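Local coordinates for encapsidation protein (Bacillus phage phi29, PDB 5HD9) that probably hydrolyses ATP to drive packaging of DNA into the phi29 prohead, the fragment being the N-terminal domain of the packaging ATPase, at residues N174-V179 and I187-D192; A133-M138 and L165-V170. One frame throughout, in Å; residues are numbered along the deposited sequence.

Contact 1 of 2, residues N174-V179 and I187-D192; sequences NKRFNV and IPDSLD
A backbone bond between I187 and R176 ties the two segments together: I187 N donates to R176 O over 2.8 Å, with an N-H...O angle of 163°. It falls at the open end of the hairpin formed by strands 177-179 and 183-186. N178, one of the hairpin's strand residues, pairs with I185 by backbone bonds.

Van der Waals contacts join side chains to the backbone and to P188. R176 CG stands anti to the backbone N (chi1 177°), and the chain then runs extended to NE, crossing P188 at about a right angle. R176 CG passes 3.5 Å from I187 O, while P188 CA lies over one face of the R176 guanidinium, 3.9 Å above the plane and toward the rim. The rigid ring of P188 suits the place by offering CA and CB to this flat cation, P188 CB lying 4.0 Å from R176 NH2. On the backbone side, I187 CD1 lies 4.0 Å from K175 O.

Charge and a bridging water make up the polar part. D189 OD1 lies 4.2 Å from R176 NH1 but well out of the guanidinium plane, so it probably contributes only a longer-range attraction. A water in that plane joins the two residues, accepting from R176 NH1 at 3.3 Å and donating to D189 OD2 at 2.8 Å. The strongest partner of R176 is E186, in a salt bridge through NH2.

Beyond P188 the chain enters a type I turn from D189 to D192, where S190 OG is hydrogen-bonded to K27 NZ, in a probable Walker A motif that P188 also touches. The arrangement is a beta-hairpin end whose outgoing chain passes beside the P-loop of an ASCE ATPase.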
loop_
_atom_site.group_PDB
_atom_site.type_symbol
_atom_site.label_atom_id
_atom_site.label_comp_id
_atom_site.label_asym_id
_atom_site.label_seq_id
_atom_site.Cartn_x
_atom_site.Cartn_y
_atom_site.Cartn_z
ATOM N N ASN A 174 19.143 -12.636 2.380
ATOM C CA ASN A 174 19.438 -13.101 3.736
ATOM C C ASN A 174 19.021 -12.098 4.814
ATOM O O ASN A 174 19.098 -12.398 6.003
ATOM C CB ASN A 174 20.933 -13.404 3.891
ATOM C CG ASN A 174 21.377 -14.605 3.078
ATOM O OD1 ASN A 174 20.555 -15.327 2.517
ATOM N ND2 ASN A 174 22.686 -14.832 3.023
ATOM N N LYS A 175 18.585 -10.911 4.397
ATOM C CA LYS A 175 18.229 -9.841 5.331
ATOM C C LYS A 175 16.724 -9.595 5.366
ATOM O O LYS A 175 16.077 -9.557 4.319
ATOM C CB LYS A 175 18.935 -8.537 4.946
ATOM C CG LYS A 175 20.453 -8.567 5.026
ATOM C CD LYS A 175 21.036 -7.233 4.567
ATOM C CE LYS A 175 22.536 -7.148 4.807
ATOM N NZ LYS A 175 23.297 -6.912 3.547
ATOM N N ARG A 176 16.162 -9.412 6.559
ATOM C CA ARG A 176 14.766 -9.010 6.648
ATOM C C ARG A 176 14.613 -7.606 6.078
ATOM O O ARG A 176 13.649 -7.329 5.375
ATOM C CB ARG A 176 14.233 -9.043 8.082
ATOM C CG ARG A 176 12.783 -8.554 8.150
ATOM C CD ARG A 176 12.120 -8.745 9.504
ATOM N NE ARG A 176 10.748 -8.236 9.476
ATOM C CZ ARG A 176 9.788 -8.588 10.327
ATOM N NH1 ARG A 176 10.031 -9.463 11.291
ATOM N NH2 ARG A 176 8.575 -8.064 10.207
ATOM N N PHE A 177 15.570 -6.732 6.380
ATOM C CA PHE A 177 15.522 -5.346 5.919
ATOM C C PHE A 177 16.714 -4.976 5.046
ATOM O O PHE A 177 17.865 -5.030 5.483
ATOM C CB PHE A 177 15.457 -4.384 7.109
ATOM C CG PHE A 177 14.171 -4.457 7.881
ATOM C CD1 PHE A 177 13.024 -3.848 7.399
ATOM C CD2 PHE A 177 14.110 -5.129 9.090
ATOM C CE1 PHE A 177 11.840 -3.911 8.106
ATOM C CE2 PHE A 177 12.925 -5.197 9.800
ATOM C CZ PHE A 177 11.792 -4.586 9.308
ATOM N N ASN A 178 16.416 -4.618 3.803
ATOM C CA ASN A 178 17.372 -3.967 2.920
ATOM C C ASN A 178 17.038 -2.485 2.851
ATOM O O ASN A 178 15.962 -2.104 2.386
ATOM C CB ASN A 178 17.346 -4.591 1.527
ATOM C CG ASN A 178 18.084 -5.909 1.471
ATOM O OD1 ASN A 178 19.255 -5.960 1.101
ATOM N ND2 ASN A 178 17.405 -6.986 1.852
ATOM N N VAL A 179 17.969 -1.659 3.311
ATOM C CA VAL A 179 17.704 -0.246 3.552
ATOM C C VAL A 179 18.425 0.644 2.549
ATOM O O VAL A 179 19.608 0.455 2.272
ATOM C CB VAL A 179 18.132 0.161 4.981
ATOM C CG1 VAL A 179 17.752 1.614 5.265
ATOM C CG2 VAL A 179 17.502 -0.767 6.009
ATOM N N ILE A 187 11.480 -8.308 3.995
ATOM C CA ILE A 187 11.084 -9.690 3.759
ATOM C C ILE A 187 10.717 -10.301 5.108
ATOM O O ILE A 187 11.574 -10.844 5.803
ATOM C CB ILE A 187 12.200 -10.501 3.075
ATOM C CG1 ILE A 187 12.532 -9.881 1.715
ATOM C CG2 ILE A 187 11.763 -11.946 2.880
ATOM C CD1 ILE A 187 13.815 -10.382 1.092
ATOM N N PRO A 188 9.437 -10.191 5.498
ATOM C CA PRO A 188 9.055 -10.650 6.836
ATOM C C PRO A 188 9.179 -12.158 6.999
ATOM O O PRO A 188 8.836 -12.910 6.088
ATOM C CB PRO A 188 7.588 -10.215 6.960
ATOM C CG PRO A 188 7.354 -9.241 5.855
ATOM C CD PRO A 188 8.292 -9.626 4.765
ATOM N N ASP A 189 9.670 -12.579 8.158
ATOM C CA ASP A 189 9.738 -13.993 8.511
ATOM C C ASP A 189 8.693 -14.283 9.581
ATOM O O ASP A 189 8.912 -15.093 10.483
ATOM C CB ASP A 189 11.141 -14.359 9.006
ATOM C CG ASP A 189 11.628 -13.442 10.115
ATOM O OD1 ASP A 189 11.132 -13.563 11.255
ATOM O OD2 ASP A 189 12.511 -12.601 9.848
ATOM N N SER A 190 7.548 -13.617 9.459
ATOM C CA SER A 190 6.546 -13.586 10.522
ATOM C C SER A 190 5.895 -14.941 10.790
ATOM O O SER A 190 5.574 -15.256 11.940
ATOM C CB SER A 190 5.463 -12.552 10.186
ATOM O OG SER A 190 4.866 -12.810 8.926
ATOM N N LEU A 191 5.703 -15.738 9.742
ATOM C CA LEU A 191 4.974 -16.999 9.869
ATOM C C LEU A 191 5.900 -18.219 9.888
ATOM O O LEU A 191 5.445 -19.356 9.750
ATOM C CB LEU A 191 3.946 -17.121 8.741
ATOM C CG LEU A 191 2.854 -16.040 8.790
ATOM C CD1 LEU A 191 1.938 -16.108 7.579
ATOM C CD2 LEU A 191 2.035 -16.138 10.072
ATOM N N ASP A 192 7.195 -17.981 10.063
ATOM C CA ASP A 192 8.123 -19.049 10.411
ATOM C C ASP A 192 8.193 -19.118 11.934
ATOM O O ASP A 192 8.902 -18.335 12.567
ATOM C CB ASP A 192 9.509 -18.807 9.808
ATOM C CG ASP A 192 10.422 -20.023 9.930
ATOM O OD1 ASP A 192 10.201 -20.858 10.834
ATOM O OD2 ASP A 192 11.365 -20.144 9.119
HETATM O O HOH W 1 12.717 -11.149 12.181
#

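Contact 2 of 2, residues A133-M138 and L165-V170; sequences ALLNLM and LFFNLV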
loop_
_atom_site.group_PDB
_atom_site.type_symbol
_atom_site.label_atom_id
_atom_site.label_comp_id
_atom_site.label_asym_id
_atom_site.label_seq_id
_atom_site.Cartn_x
_atom_site.Cartn_y
_atom_site.Cartn_z
ATOM N N ALA A 133 3.993 6.115 -13.514
ATOM C CA ALA A 133 2.595 6.350 -13.154
ATOM C C ALA A 133 2.410 6.393 -11.636
ATOM O O ALA A 133 1.741 7.290 -11.116
ATOM C CB ALA A 133 1.695 5.280 -13.766
ATOM N N LEU A 134 2.989 5.427 -10.924
ATOM C CA LEU A 134 2.905 5.417 -9.466
ATOM C C LEU A 134 3.606 6.642 -8.915
ATOM O O LEU A 134 3.118 7.294 -7.995
ATOM C CB LEU A 134 3.533 4.156 -8.867
ATOM C CG LEU A 134 3.419 4.062 -7.340
ATOM C CD1 LEU A 134 1.966 3.913 -6.923
ATOM C CD2 LEU A 134 4.249 2.918 -6.784
ATOM N N LEU A 135 4.761 6.944 -9.489
ATOM C CA LEU A 135 5.521 8.111 -9.095
ATOM C C LEU A 135 4.686 9.381 -9.266
ATOM O O LEU A 135 4.650 10.226 -8.375
ATOM C CB LEU A 135 6.811 8.187 -9.906
ATOM C CG LEU A 135 7.978 7.324 -9.414
ATOM C CD1 LEU A 135 9.165 7.439 -10.360
ATOM C CD2 LEU A 135 8.405 7.688 -7.993
ATOM N N ASN A 136 3.995 9.503 -10.396
ATOM C CA ASN A 136 3.126 10.653 -10.627
ATOM C C ASN A 136 2.007 10.719 -9.589
ATOM O O ASN A 136 1.685 11.792 -9.078
ATOM C CB ASN A 136 2.528 10.607 -12.034
ATOM C CG ASN A 136 1.619 11.791 -12.319
ATOM O OD1 ASN A 136 0.399 11.689 -12.213
ATOM N ND2 ASN A 136 2.214 12.925 -12.676
ATOM N N LEU A 137 1.422 9.566 -9.282
ATOM C CA LEU A 137 0.379 9.477 -8.266
ATOM C C LEU A 137 0.904 9.980 -6.925
ATOM O O LEU A 137 0.236 10.758 -6.243
ATOM C CB LEU A 137 -0.124 8.035 -8.146
ATOM C CG LEU A 137 -1.373 7.759 -7.302
ATOM C CD1 LEU A 137 -2.004 6.450 -7.739
ATOM C CD2 LEU A 137 -1.065 7.702 -5.816
HETATM N N MSE A 138 2.107 9.548 -6.561
HETATM C CA MSE A 138 2.711 9.927 -5.288
HETATM C C MSE A 138 2.963 11.431 -5.196
HETATM O O MSE A 138 2.595 12.065 -4.207
HETATM C CB MSE A 138 4.022 9.162 -5.080
HETATM C CG MSE A 138 3.818 7.678 -4.850
HETATM SE SE MSE A 138 5.476 6.664 -4.823
HETATM C CE MSE A 138 6.297 7.527 -3.286
ATOM N N LEU A 165 14.179 -2.646 -10.403
ATOM C CA LEU A 165 15.048 -2.305 -11.523
ATOM C C LEU A 165 15.129 -0.794 -11.710
ATOM O O LEU A 165 16.213 -0.235 -11.873
ATOM C CB LEU A 165 14.547 -2.960 -12.809
ATOM C CG LEU A 165 14.588 -4.487 -12.866
ATOM C CD1 LEU A 165 13.943 -4.975 -14.154
ATOM C CD2 LEU A 165 16.014 -5.000 -12.752
ATOM N N PHE A 166 13.973 -0.139 -11.680
ATOM C CA PHE A 166 13.892 1.293 -11.952
ATOM C C PHE A 166 14.695 2.085 -10.922
ATOM O O PHE A 166 15.452 2.989 -11.275
ATOM C CB PHE A 166 12.427 1.747 -11.961
ATOM C CG PHE A 166 12.225 3.163 -12.422
ATOM C CD1 PHE A 166 12.389 4.223 -11.547
ATOM C CD2 PHE A 166 11.860 3.432 -13.730
ATOM C CE1 PHE A 166 12.199 5.524 -11.973
ATOM C CE2 PHE A 166 11.669 4.731 -14.160
ATOM C CZ PHE A 166 11.838 5.778 -13.279
ATOM N N PHE A 167 14.541 1.723 -9.651
ATOM C CA PHE A 167 15.184 2.449 -8.557
ATOM C C PHE A 167 16.573 1.911 -8.211
ATOM O O PHE A 167 17.238 2.432 -7.315
ATOM C CB PHE A 167 14.289 2.412 -7.318
ATOM C CG PHE A 167 12.970 3.108 -7.509
ATOM C CD1 PHE A 167 12.917 4.476 -7.705
ATOM C CD2 PHE A 167 11.783 2.395 -7.490
ATOM C CE1 PHE A 167 11.707 5.120 -7.882
ATOM C CE2 PHE A 167 10.569 3.032 -7.667
ATOM C CZ PHE A 167 10.531 4.398 -7.862
ATOM N N ASN A 168 17.005 0.877 -8.924
ATOM C CA ASN A 168 18.327 0.287 -8.716
ATOM C C ASN A 168 18.444 -0.330 -7.328
ATOM O O ASN A 168 19.413 -0.096 -6.603
ATOM C CB ASN A 168 19.429 1.331 -8.928
ATOM C CG ASN A 168 20.807 0.707 -9.053
ATOM O OD1 ASN A 168 20.946 -0.513 -9.142
ATOM N ND2 ASN A 168 21.836 1.548 -9.066
ATOM N N LEU A 169 17.439 -1.125 -6.973
ATOM C CA LEU A 169 17.410 -1.833 -5.702
ATOM C C LEU A 169 17.716 -3.312 -5.926
ATOM O O LEU A 169 16.983 -4.001 -6.635
ATOM C CB LEU A 169 16.046 -1.665 -5.026
ATOM C CG LEU A 169 15.533 -0.223 -4.967
ATOM C CD1 LEU A 169 14.120 -0.174 -4.420
ATOM C CD2 LEU A 169 16.458 0.646 -4.130
ATOM N N VAL A 170 18.814 -3.783 -5.344
ATOM C CA VAL A 170 19.201 -5.188 -5.430
ATOM C C VAL A 170 19.419 -5.718 -4.019
ATOM O O VAL A 170 20.539 -5.681 -3.507
ATOM C CB VAL A 170 20.470 -5.366 -6.288
ATOM C CG1 VAL A 170 21.019 -6.803 -6.202
ATOM C CG2 VAL A 170 20.163 -4.980 -7.730
#
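This is a small apolar contact at the surface, where helix 130-141 and the C-terminal end of helix 162-167 approach one another beside the central sheet. Side chains alone bridge the gap: the nearest CA atoms, those of L135 and F166, are 11.2 Å apart, and only 100 Å² is buried in total.

Within residues 133-138, L135 alone makes the touch, and it meets two phenylalanines coming from the opposite direction. Its forked end gives each ring a methyl. L135 CD1 comes to 3.9 Å from F166 CE1, approaching that ring obliquely. L135 CD2 lies 3.9 Å from F167 CZ, at the ring's edge and near its plane. Leucine suits the place because its two branches serve both neighbours, and the long aromatic side chains span the distance.

The two rings also pack on each other. F166 CD1 sits 3.8 Å above one face of F167, offset toward the rim. F166 has its CG anti to the backbone N (chi1 -172°), F167 anti to the carbonyl carbon, which brings both rings to L135. Both phenylalanines touch V131 of helix 130-141, and F167 also reaches L16 of strand 16-19.

Directly after F167 the chain turns at N168, whose positive phi of 64° belongs to a Schellman motif. The whole is helix-to-helix packing through a leucine-phenylalanine cluster at a C-terminal helix end in an ASCE fold.

In the fold
Contacts 1 and 2 follow one another along the chain: helix 162-167, whose end takes part in contact 2, is succeeded by strand 177-179 of contact 1. The centres of contacts 1 and 2 are about 21 Å apart. The segments 165-170 and 174-179 are near neighbours in sequence, but no other touch joins the two contacts. The centre of contact 1 lies about 18 Å from the centre of the chain, at the sheet's 177-179 edge; that of contact 2 lies about 14 Å from it. Contact 1 is the one beside the probable Walker A loop, through P188 and S190, whereas contact 2 joins two helices that also pack on strands of the sheet.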